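Local coordinates for protein Rho guanine nucleotide exchange factor 3 (Mus musculus, PDB 2Z0Q) that acts, through its DH-PH region, as a guanine nucleotide exchange factor for the small GTPases RhoA and RhoB, at residues A[335-338]-A[339-343]; A[284-287]-A[288-292]; A[178-181]-A[182-186]; A[18-21]-A[22-26]. All coordinates share one frame; numbering follows the deposited sequence.

Interaction 1: A[335-338]-A[339-343]; sequences QQWL and NCIRQ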
loop_
_atom_site.group_PDB
_atom_site.type_symbol
_atom_site.label_atom_id
_atom_site.label_comp_id
_atom_site.label_asym_id
_atom_site.label_seq_id
_atom_site.Cartn_x
_atom_site.Cartn_y
_atom_site.Cartn_z
ATOM N N GLN A 335 8.860 -9.361 -11.965
ATOM C CA GLN A 335 9.156 -10.500 -11.096
ATOM C C GLN A 335 8.057 -10.717 -10.046
ATOM O O GLN A 335 7.708 -11.855 -9.768
ATOM C CB GLN A 335 10.538 -10.329 -10.397
ATOM C CG GLN A 335 11.055 -11.623 -9.725
ATOM C CD GLN A 335 11.303 -12.751 -10.728
ATOM O OE1 GLN A 335 11.948 -12.538 -11.757
ATOM N NE2 GLN A 335 10.805 -13.944 -10.424
ATOM N N GLN A 336 7.528 -9.626 -9.473
ATOM C CA GLN A 336 6.456 -9.699 -8.470
ATOM C C GLN A 336 5.261 -10.461 -9.039
ATOM O O GLN A 336 4.701 -11.336 -8.399
ATOM C CB GLN A 336 6.009 -8.285 -8.063
ATOM C CG GLN A 336 7.112 -7.384 -7.446
ATOM C CD GLN A 336 6.575 -5.999 -7.035
ATOM O OE1 GLN A 336 6.123 -5.200 -7.881
ATOM N NE2 GLN A 336 6.616 -5.713 -5.720
ATOM N N TRP A 337 4.868 -10.104 -10.260
ATOM C CA TRP A 337 3.770 -10.800 -10.937
ATOM C C TRP A 337 4.088 -12.270 -11.158
ATOM O O TRP A 337 3.268 -13.138 -10.890
ATOM C CB TRP A 337 3.452 -10.122 -12.274
ATOM C CG TRP A 337 2.455 -9.009 -12.129
ATOM C CD1 TRP A 337 2.699 -7.665 -12.136
ATOM C CD2 TRP A 337 1.049 -9.161 -11.917
ATOM N NE1 TRP A 337 1.517 -6.971 -11.942
ATOM C CE2 TRP A 337 0.499 -7.866 -11.807
ATOM C CE3 TRP A 337 0.203 -10.264 -11.813
ATOM C CZ2 TRP A 337 -0.870 -7.654 -11.592
ATOM C CZ3 TRP A 337 -1.154 -10.055 -11.597
ATOM C CH2 TRP A 337 -1.671 -8.755 -11.493
ATOM N N LEU A 338 5.277 -12.559 -11.682
ATOM C CA LEU A 338 5.646 -13.958 -11.877
ATOM C C LEU A 338 5.607 -14.722 -10.535
ATOM O O LEU A 338 5.030 -15.811 -10.445
ATOM C CB LEU A 338 7.066 -14.044 -12.487
ATOM C CG LEU A 338 7.285 -13.493 -13.892
ATOM C CD1 LEU A 338 8.722 -13.861 -14.349
ATOM C CD2 LEU A 338 6.286 -14.104 -14.857
ATOM N N ASN A 339 6.209 -14.139 -9.487
ATOM C CA ASN A 339 6.226 -14.807 -8.171
ATOM C C ASN A 339 4.803 -15.071 -7.656
ATOM O O ASN A 339 4.484 -16.185 -7.260
ATOM C CB ASN A 339 6.978 -13.962 -7.121
ATOM C CG ASN A 339 8.445 -13.734 -7.460
ATOM O OD1 ASN A 339 9.044 -14.446 -8.274
ATOM N ND2 ASN A 339 9.046 -12.737 -6.803
ATOM N N CYS A 340 3.931 -14.051 -7.690
ATOM C CA CYS A 340 2.560 -14.231 -7.193
ATOM C C CYS A 340 1.729 -15.241 -7.959
ATOM O O CYS A 340 1.002 -16.019 -7.374
ATOM C CB CYS A 340 1.820 -12.893 -7.143
ATOM S SG CYS A 340 2.481 -11.788 -5.893
ATOM N N ILE A 341 1.810 -15.219 -9.286
ATOM C CA ILE A 341 1.062 -16.183 -10.039
ATOM C C ILE A 341 1.587 -17.610 -9.747
ATOM O O ILE A 341 0.822 -18.542 -9.548
ATOM C CB ILE A 341 1.156 -15.890 -11.551
ATOM C CG1 ILE A 341 0.503 -14.526 -11.838
ATOM C CG2 ILE A 341 0.452 -17.028 -12.362
ATOM C CD1 ILE A 341 0.641 -14.092 -13.287
ATOM N N ARG A 342 2.896 -17.786 -9.749
ATOM C CA ARG A 342 3.435 -19.118 -9.461
ATOM C C ARG A 342 3.050 -19.593 -8.047
ATOM O O ARG A 342 2.718 -20.759 -7.856
ATOM C CB ARG A 342 4.961 -19.131 -9.633
ATOM C CG ARG A 342 5.388 -19.003 -11.091
ATOM C CD ARG A 342 6.838 -18.694 -11.257
ATOM N NE ARG A 342 7.219 -18.685 -12.667
ATOM C CZ ARG A 342 8.237 -17.998 -13.157
ATOM N NH1 ARG A 342 8.982 -17.248 -12.355
ATOM N NH2 ARG A 342 8.525 -18.075 -14.448
ATOM N N GLN A 343 3.060 -18.675 -7.086
ATOM C CA GLN A 343 2.730 -19.008 -5.707
ATOM C C GLN A 343 1.271 -19.409 -5.602
ATOM O O GLN A 343 0.937 -20.402 -4.955
ATOM C CB GLN A 343 3.067 -17.832 -4.782
ATOM C CG GLN A 343 2.736 -18.095 -3.304
ATOM C CD GLN A 343 3.585 -19.243 -2.720
ATOM O OE1 GLN A 343 4.818 -19.145 -2.650
ATOM N NE2 GLN A 343 2.927 -20.336 -2.325
#
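Gln335 to Leu338 hand their carbonyl oxygens in turn to the amides of Asn339 to Arg342, four successive i to i+4 bonds of one alpha-helix, the first running from Asn339 N to Gln335 O over 2.7 Å. The outer face adds a side-chain bond to this ladder: Gln335 NE2 donates to Asn339 OD1 at 2.8 Å, nearly straight (167°). The oxygen lies almost in the amide plane of Gln335, whereas the donor is tilted from the carbonyl plane of Asn339, and the two amides are turned 44° against each other. Gln335 reaches its partner because CG stands anti to the backbone N (chi1 -167°) and the chain then bends at chi2. Two amides suit such a place, since each can donate and accept without bringing charge.

One turn on, Leu338 and Arg342 run side by side in the same direction. The extended arginine lays its guanidinium against the leucine, one face over CB, with NH1 3.7 Å from Leu338 CB, so apolar carbon backs the flat group.

The inner face is hydrophobic. Ile341 brings CD1 to the edge of the Trp337 ring, 4.1 Å from CE3, near the ring plane. Beyond them Trp337 reaches Cys234, Leu238 and Val248, while Leu338 and Ile341 meet Leu283 and Phe311; bulky apolar residues thus fill the side turned to the strands. An amphipathic helix with its apolar face on the sheet is the hallmark of the PH fold, whose C-terminal helix closes one end of the beta-barrel.

Interaction 2: A[284-287]-A[288-292]; sequences EDLQ and DGEVR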
loop_
_atom_site.group_PDB
_atom_site.type_symbol
_atom_site.label_atom_id
_atom_site.label_comp_id
_atom_site.label_asym_id
_atom_site.label_seq_id
_atom_site.Cartn_x
_atom_site.Cartn_y
_atom_site.Cartn_z
ATOM N N GLU A 284 3.987 -17.997 -18.949
ATOM C CA GLU A 284 5.255 -18.137 -19.681
ATOM C C GLU A 284 6.024 -16.832 -19.621
ATOM O O GLU A 284 5.481 -15.770 -19.874
ATOM C CB GLU A 284 4.972 -18.539 -21.142
ATOM C CG GLU A 284 4.393 -19.956 -21.189
ATOM C CD GLU A 284 3.815 -20.359 -22.545
ATOM O OE1 GLU A 284 3.310 -19.485 -23.260
ATOM O OE2 GLU A 284 3.833 -21.591 -22.854
ATOM N N ASP A 285 7.292 -16.903 -19.269
ATOM C CA ASP A 285 8.097 -15.692 -19.188
ATOM C C ASP A 285 8.523 -15.338 -20.591
ATOM O O ASP A 285 8.835 -16.242 -21.377
ATOM C CB ASP A 285 9.342 -15.990 -18.344
ATOM C CG ASP A 285 10.138 -14.757 -18.002
ATOM O OD1 ASP A 285 9.881 -13.686 -18.567
ATOM O OD2 ASP A 285 11.039 -14.886 -17.139
ATOM N N LEU A 286 8.523 -14.058 -20.938
ATOM C CA LEU A 286 9.003 -13.648 -22.255
ATOM C C LEU A 286 10.297 -12.859 -22.070
ATOM O O LEU A 286 10.355 -11.978 -21.236
ATOM C CB LEU A 286 8.010 -12.746 -22.967
ATOM C CG LEU A 286 6.761 -13.426 -23.527
ATOM C CD1 LEU A 286 6.102 -14.232 -22.452
ATOM C CD2 LEU A 286 5.773 -12.355 -24.010
ATOM N N GLN A 287 11.312 -13.168 -22.860
ATOM C CA GLN A 287 12.564 -12.414 -22.774
ATOM C C GLN A 287 12.320 -11.053 -23.428
ATOM O O GLN A 287 11.447 -10.912 -24.274
ATOM C CB GLN A 287 13.674 -13.139 -23.539
ATOM C CG GLN A 287 14.131 -14.427 -22.903
ATOM C CD GLN A 287 15.286 -15.038 -23.681
ATOM O OE1 GLN A 287 15.141 -15.406 -24.853
ATOM N NE2 GLN A 287 16.436 -15.138 -23.038
ATOM N N ASP A 288 13.100 -10.042 -23.060
ATOM C CA ASP A 288 12.907 -8.758 -23.670
ATOM C C ASP A 288 13.157 -8.870 -25.168
ATOM O O ASP A 288 14.124 -9.496 -25.601
ATOM C CB ASP A 288 13.848 -7.708 -23.058
ATOM C CG ASP A 288 13.554 -7.457 -21.601
ATOM O OD1 ASP A 288 12.450 -7.806 -21.142
ATOM O OD2 ASP A 288 14.429 -6.885 -20.916
ATOM N N GLY A 289 12.251 -8.282 -25.930
ATOM C CA GLY A 289 12.306 -8.304 -27.368
ATOM C C GLY A 289 11.535 -9.489 -27.939
ATOM O O GLY A 289 11.350 -9.551 -29.146
ATOM N N GLU A 290 11.115 -10.434 -27.100
ATOM C CA GLU A 290 10.364 -11.616 -27.582
ATOM C C GLU A 290 8.901 -11.282 -27.952
ATOM O O GLU A 290 8.293 -11.892 -28.866
ATOM C CB GLU A 290 10.399 -12.712 -26.524
ATOM C CG GLU A 290 9.942 -14.099 -27.014
ATOM C CD GLU A 290 10.046 -15.197 -25.953
ATOM O OE1 GLU A 290 10.843 -15.042 -24.985
ATOM O OE2 GLU A 290 9.333 -16.247 -26.111
ATOM N N VAL A 291 8.321 -10.325 -27.238
ATOM C CA VAL A 291 6.951 -9.930 -27.532
ATOM C C VAL A 291 6.845 -9.375 -28.979
ATOM O O VAL A 291 7.829 -8.871 -29.548
ATOM C CB VAL A 291 6.462 -8.835 -26.539
ATOM C CG1 VAL A 291 7.161 -7.514 -26.814
ATOM C CG2 VAL A 291 4.946 -8.661 -26.672
ATOM N N ARG A 292 5.657 -9.474 -29.579
ATOM C CA ARG A 292 5.411 -8.898 -30.901
ATOM C C ARG A 292 4.306 -7.888 -30.628
ATOM O O ARG A 292 3.301 -8.221 -29.988
ATOM C CB ARG A 292 4.906 -9.956 -31.887
ATOM C CG ARG A 292 5.916 -11.092 -32.080
ATOM C CD ARG A 292 7.137 -10.472 -32.653
ATOM N NE ARG A 292 8.202 -11.386 -33.036
ATOM C CZ ARG A 292 9.393 -11.424 -32.458
ATOM N NH1 ARG A 292 9.674 -10.612 -31.442
ATOM N NH2 ARG A 292 10.335 -12.228 -32.944
HETATM O O HOH W 1 7.760 -17.791 -23.838
HETATM O O HOH W 2 11.030 -17.225 -23.421
HETATM O O HOH W 3 10.086 -9.266 -21.705
HETATM O O HOH W 4 9.292 -9.094 -24.793
#
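Gln287 and Glu290 grip each other twice as the chain leaves strand 282-285 and turns. Glu290 N donates to Gln287 O at 2.9 Å, approaching from above the carbonyl plane, and Glu290 OE1 takes the backbone N-H of Gln287, also at 2.9 Å and nearly straight (167°). That carboxylate oxygen is met on its anti side, 33° out of plane. Glu290 folds back over the turn with CG anti to its own N (chi1 -167°) and an extended chain beyond; a glutamate has just the length needed to reach the amide three residues earlier.

Water bridges several of the other polar atoms. One molecule lies between Asp285 O and Glu290 OE1, 2.7 Å from OE1, and another lies near Asp285 O and Glu290 OE2. A third is 2.8 Å from both Leu286 O and Asp288 OD1; the latter also accepts from Asn309 N. A fourth lies 2.9 Å from Gln287 O and accepts from Val291 N. Arg292 NH1 donates to Val291 O and, weakly, to Gly289 O. Asp285 turns its charge elsewhere, into a salt bridge with Lys334.

Gly289 sits at a positive phi, where any side chain would collide with the carbonyl oxygen of Asp288, so that glycine fits best. Leu286 CD2 rests 4.4 Å from Val291 CB. The chemistry implies a type II beta turn, Gln287 to Glu290 with glycine third, fixed by backbone amides, a carboxylate and bound water, with Leu286 and Val291 packed on Phe310 on the inner side.

Interaction 3: A[178-181]-A[182-186]; sequences NPDQ and QHLEE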
loop_
_atom_site.group_PDB
_atom_site.type_symbol
_atom_site.label_atom_id
_atom_site.label_comp_id
_atom_site.label_asym_id
_atom_site.label_seq_id
_atom_site.Cartn_x
_atom_site.Cartn_y
_atom_site.Cartn_z
ATOM N N ASN A 178 15.673 -1.554 35.096
ATOM C CA ASN A 178 14.967 -0.385 34.611
ATOM C C ASN A 178 13.529 -0.847 34.313
ATOM O O ASN A 178 13.335 -1.729 33.487
ATOM C CB ASN A 178 15.615 0.111 33.317
ATOM C CG ASN A 178 15.077 1.433 32.882
ATOM O OD1 ASN A 178 13.869 1.657 32.874
ATOM N ND2 ASN A 178 15.983 2.344 32.496
ATOM N N PRO A 179 12.517 -0.226 34.947
ATOM C CA PRO A 179 11.113 -0.617 34.736
ATOM C C PRO A 179 10.607 -0.472 33.310
ATOM O O PRO A 179 9.542 -0.968 32.980
ATOM C CB PRO A 179 10.347 0.262 35.725
ATOM C CG PRO A 179 11.242 1.498 35.835
ATOM C CD PRO A 179 12.613 0.905 35.897
ATOM N N ASP A 180 11.371 0.236 32.479
ATOM C CA ASP A 180 10.990 0.383 31.083
ATOM C C ASP A 180 10.995 -1.006 30.423
ATOM O O ASP A 180 10.354 -1.185 29.384
ATOM C CB ASP A 180 11.988 1.274 30.349
ATOM C CG ASP A 180 11.445 2.652 30.057
ATOM O OD1 ASP A 180 10.396 3.067 30.633
ATOM O OD2 ASP A 180 12.069 3.346 29.223
ATOM N N GLN A 181 11.747 -1.970 30.954
ATOM C CA GLN A 181 11.726 -3.291 30.300
ATOM C C GLN A 181 10.304 -3.820 30.185
ATOM O O GLN A 181 9.842 -4.160 29.093
ATOM C CB GLN A 181 12.560 -4.337 31.049
ATOM C CG GLN A 181 14.019 -4.122 31.066
ATOM C CD GLN A 181 14.774 -5.394 31.446
ATOM O OE1 GLN A 181 14.371 -6.131 32.358
ATOM N NE2 GLN A 181 15.864 -5.651 30.756
ATOM N N GLN A 182 9.586 -3.890 31.305
ATOM C CA GLN A 182 8.206 -4.396 31.234
ATOM C C GLN A 182 7.283 -3.524 30.395
ATOM O O GLN A 182 6.462 -4.014 29.640
ATOM C CB GLN A 182 7.624 -4.563 32.640
ATOM C CG GLN A 182 8.175 -5.765 33.398
ATOM C CD GLN A 182 9.459 -5.496 34.173
ATOM O OE1 GLN A 182 9.872 -6.340 34.983
ATOM N NE2 GLN A 182 10.097 -4.331 33.950
ATOM N N HIS A 183 7.396 -2.210 30.543
ATOM C CA HIS A 183 6.527 -1.318 29.784
ATOM C C HIS A 183 6.755 -1.420 28.305
ATOM O O HIS A 183 5.807 -1.368 27.519
ATOM C CB HIS A 183 6.738 0.112 30.258
ATOM C CG HIS A 183 6.245 0.322 31.651
ATOM N ND1 HIS A 183 6.926 1.069 32.587
ATOM C CD2 HIS A 183 5.135 -0.149 32.274
ATOM C CE1 HIS A 183 6.253 1.050 33.729
ATOM N NE2 HIS A 183 5.168 0.320 33.564
ATOM N N LEU A 184 8.021 -1.569 27.909
ATOM C CA LEU A 184 8.309 -1.689 26.483
ATOM C C LEU A 184 7.832 -3.028 25.953
ATOM O O LEU A 184 7.298 -3.095 24.853
ATOM C CB LEU A 184 9.817 -1.513 26.224
ATOM C CG LEU A 184 10.277 -0.048 26.340
ATOM C CD1 LEU A 184 11.783 -0.006 26.473
ATOM C CD2 LEU A 184 9.783 0.764 25.105
ATOM N N GLU A 185 8.055 -4.095 26.720
ATOM C CA GLU A 185 7.567 -5.409 26.276
ATOM C C GLU A 185 6.035 -5.325 26.055
ATOM O O GLU A 185 5.494 -5.894 25.100
ATOM C CB GLU A 185 7.923 -6.483 27.325
ATOM C CG GLU A 185 9.431 -6.762 27.327
ATOM C CD GLU A 185 9.932 -7.577 28.513
ATOM O OE1 GLU A 185 9.159 -7.777 29.477
ATOM O OE2 GLU A 185 11.126 -8.009 28.476
ATOM N N GLU A 186 5.353 -4.611 26.940
ATOM C CA GLU A 186 3.917 -4.461 26.799
ATOM C C GLU A 186 3.540 -3.695 25.529
ATOM O O GLU A 186 2.725 -4.137 24.747
ATOM C CB GLU A 186 3.328 -3.786 28.044
ATOM C CG GLU A 186 1.894 -3.283 27.831
ATOM C CD GLU A 186 1.256 -2.606 29.074
ATOM O OE1 GLU A 186 1.954 -2.357 30.062
ATOM O OE2 GLU A 186 0.012 -2.312 29.023
HETATM O O HOH W 5 12.796 -4.386 34.961
HETATM O O HOH W 6 9.326 2.606 33.158
#
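Asp180 and Leu184 form the close-packed side of this first helical turn: Leu184 N donates to Asp180 O at 2.8 Å, and Leu184 CD1 comes within 4.1 Å of Asp180 CB. Leucine suits the spot because its branches go on to Leu98, Ile170 and Leu171 of neighbouring helices. Buried beside it, the Asp180 carboxylate accepts from the backbone of Val94 and Gly95, one oxygen to each, which would probably offset the cost of sinking a negative group there.

Ahead of the helix, Asn178 OD1 takes Asp180 N at 2.9 Å, a capping bond on an amide that the helix itself cannot serve; Pro179 follows naturally, having no N-H to lose in a first turn.

The solvent side is slacker. The amide of His183 makes a weak bond to Pro179 O, 3.5 Å long. Its imidazole, with CG beside the backbone N (chi1 -68°), is carried back along the helix, and ND1 meets a water at the ring edge, in plane, at 2.9 Å. The same water donates to Asp180 OD1, joining the two side chains without direct contact. With an alanine in place of this histidine, the water would probably lose its imidazole anchor, leaving Asp180 OD1 no bridge to this side chain. Another water links Gln182 NE2 with Asn178 O, where the bent glutamine chain curls back.

Chemically, this implies a helix start held firmly by direct bonds on its buried side, while its outer side is joined through water and could adjust more easily.

Interaction 4: A[18-21]-A[22-26]; sequences IKRQ and EAIFE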
loop_
_atom_site.group_PDB
_atom_site.type_symbol
_atom_site.label_atom_id
_atom_site.label_comp_id
_atom_site.label_asym_id
_atom_site.label_seq_id
_atom_site.Cartn_x
_atom_site.Cartn_y
_atom_site.Cartn_z
ATOM N N ILE A 18 24.388 4.331 25.941
ATOM C CA ILE A 18 24.443 5.306 24.850
ATOM C C ILE A 18 23.534 4.806 23.718
ATOM O O ILE A 18 22.796 5.591 23.122
ATOM C CB ILE A 18 25.903 5.495 24.370
ATOM C CG1 ILE A 18 26.714 6.108 25.547
ATOM C CG2 ILE A 18 25.930 6.472 23.179
ATOM C CD1 ILE A 18 28.260 6.172 25.270
ATOM N N LYS A 19 23.549 3.505 23.454
ATOM C CA LYS A 19 22.662 2.943 22.428
ATOM C C LYS A 19 21.173 3.102 22.815
ATOM O O LYS A 19 20.321 3.321 21.944
ATOM C CB LYS A 19 22.983 1.461 22.171
ATOM C CG LYS A 19 24.348 1.254 21.518
ATOM C CD LYS A 19 24.633 -0.238 21.379
ATOM C CE LYS A 19 26.053 -0.465 20.902
ATOM N NZ LYS A 19 26.366 -1.946 20.803
ATOM N N ARG A 20 20.877 3.012 24.102
ATOM C CA ARG A 20 19.502 3.191 24.562
ATOM C C ARG A 20 19.088 4.651 24.317
ATOM O O ARG A 20 18.016 4.921 23.836
ATOM C CB ARG A 20 19.401 2.926 26.051
ATOM C CG ARG A 20 17.937 2.787 26.510
ATOM C CD ARG A 20 17.829 2.477 28.020
ATOM N NE ARG A 20 18.224 3.594 28.901
ATOM C CZ ARG A 20 17.381 4.440 29.492
ATOM N NH1 ARG A 20 16.070 4.350 29.324
ATOM N NH2 ARG A 20 17.858 5.386 30.287
ATOM N N GLN A 21 19.982 5.587 24.635
ATOM C CA GLN A 21 19.645 7.004 24.405
ATOM C C GLN A 21 19.490 7.273 22.918
ATOM O O GLN A 21 18.631 8.053 22.526
ATOM C CB GLN A 21 20.676 7.956 25.053
ATOM C CG GLN A 21 20.713 7.887 26.585
ATOM C CD GLN A 21 19.381 8.293 27.202
ATOM O OE1 GLN A 21 18.762 9.258 26.785
ATOM N NE2 GLN A 21 18.940 7.546 28.198
ATOM N N GLU A 22 20.328 6.650 22.081
ATOM C CA GLU A 22 20.177 6.804 20.654
ATOM C C GLU A 22 18.788 6.290 20.208
ATOM O O GLU A 22 18.066 6.954 19.454
ATOM C CB GLU A 22 21.265 6.014 19.907
ATOM C CG GLU A 22 22.614 6.718 20.000
ATOM C CD GLU A 22 23.639 6.119 19.033
ATOM O OE1 GLU A 22 23.449 4.966 18.604
ATOM O OE2 GLU A 22 24.627 6.818 18.699
ATOM N N ALA A 23 18.418 5.110 20.699
ATOM C CA ALA A 23 17.151 4.528 20.285
ATOM C C ALA A 23 15.954 5.413 20.675
ATOM O O ALA A 23 14.993 5.524 19.921
ATOM C CB ALA A 23 17.008 3.077 20.895
ATOM N N ILE A 24 16.023 6.036 21.849
ATOM C CA ILE A 24 14.928 6.890 22.324
ATOM C C ILE A 24 14.857 8.187 21.495
ATOM O O ILE A 24 13.784 8.662 21.099
ATOM C CB ILE A 24 15.129 7.201 23.806
ATOM C CG1 ILE A 24 14.843 5.942 24.616
ATOM C CG2 ILE A 24 14.200 8.346 24.266
ATOM C CD1 ILE A 24 15.286 6.068 26.086
ATOM N N PHE A 25 16.024 8.749 21.203
ATOM C CA PHE A 25 16.048 9.972 20.419
ATOM C C PHE A 25 15.504 9.697 19.010
ATOM O O PHE A 25 14.728 10.487 18.473
ATOM C CB PHE A 25 17.489 10.524 20.327
ATOM C CG PHE A 25 17.542 11.973 19.945
ATOM C CD1 PHE A 25 17.264 12.945 20.896
ATOM C CD2 PHE A 25 17.776 12.353 18.641
ATOM C CE1 PHE A 25 17.209 14.283 20.540
ATOM C CE2 PHE A 25 17.722 13.708 18.269
ATOM C CZ PHE A 25 17.436 14.650 19.221
ATOM N N GLU A 26 15.905 8.557 18.433
ATOM C CA GLU A 26 15.480 8.157 17.101
ATOM C C GLU A 26 13.966 8.007 17.026
ATOM O O GLU A 26 13.343 8.380 16.029
ATOM C CB GLU A 26 16.165 6.840 16.700
ATOM C CG GLU A 26 17.667 7.055 16.283
ATOM C CD GLU A 26 18.535 5.808 16.419
ATOM O OE1 GLU A 26 17.988 4.680 16.428
ATOM O OE2 GLU A 26 19.780 5.952 16.519
#
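Arg20 and Ile24, one turn apart on the helix, lie side by side and point the same way. The methyl CD1 of Ile24 lies 3.7 Å from Arg20 NH1, oblique to the guanidinium, neither over its face nor at its edge. The arginine sets out with CG anti to the backbone N (chi1 -167°) and bends at chi3, which swings its head round: NE pairs with Glu17 in a salt bridge and NH1 donates to the carbonyl of Glu92. A long side chain with several N-H donors suits this buried place, because the polar head can be satisfied while the methyl of isoleucine lies against it.

Gln21 is turned differently. Its CG stands beside the backbone N and the chain bends at chi2, and NE2 donates to Glu17 and to the carbonyl of Thr91. Glu17 thus serves both, OE1 toward Arg20 NE and OE2 toward Gln21 NE2.

Ala23 brings little bulk, its CB resting 3.5 Å from Lys19 O, and this small residue permits a close approach to Glu169 and Ile170 of helix 155-172. Ile24 also touches Ile170. The exposed Glu22 runs on extended beyond CG, which passes 3.3 Å from Ile18 O, and Phe25 directs its ring away from the preceding turn.

Beneath all this runs a regular ladder, Ile24 N to Arg20 O (3.0 Å) being one rung and Phe25 N to Gln21 O (3.0 Å) the next. Ala23 and Ile24 packed on helix 155-172, beside a buried Arg20 whose charge is met by Glu17 and Glu92 O, belong to the long first helix of the DH domain's elongated all-helical bundle.

Along the chain the order is interaction 4, 3, 2, 1, and the four fall into two pairs. Interactions 4 and 3 belong to the DH domain, near the starts of helices 15-51 and 180-213; their centres are 15 Å apart and they touch where Asn178 and Asp180 pack against Arg20. Interactions 2 and 1 belong to the PH domain, 16 Å apart between centres, with Leu338 of helix 331-345 against Asp285 of strand 282-285. Between the pairs the centres are 40 to 56 Å apart. The two pairs thus sit far apart in the elongated molecule, one in each domain, with helix 180-213 leading from one toward the other.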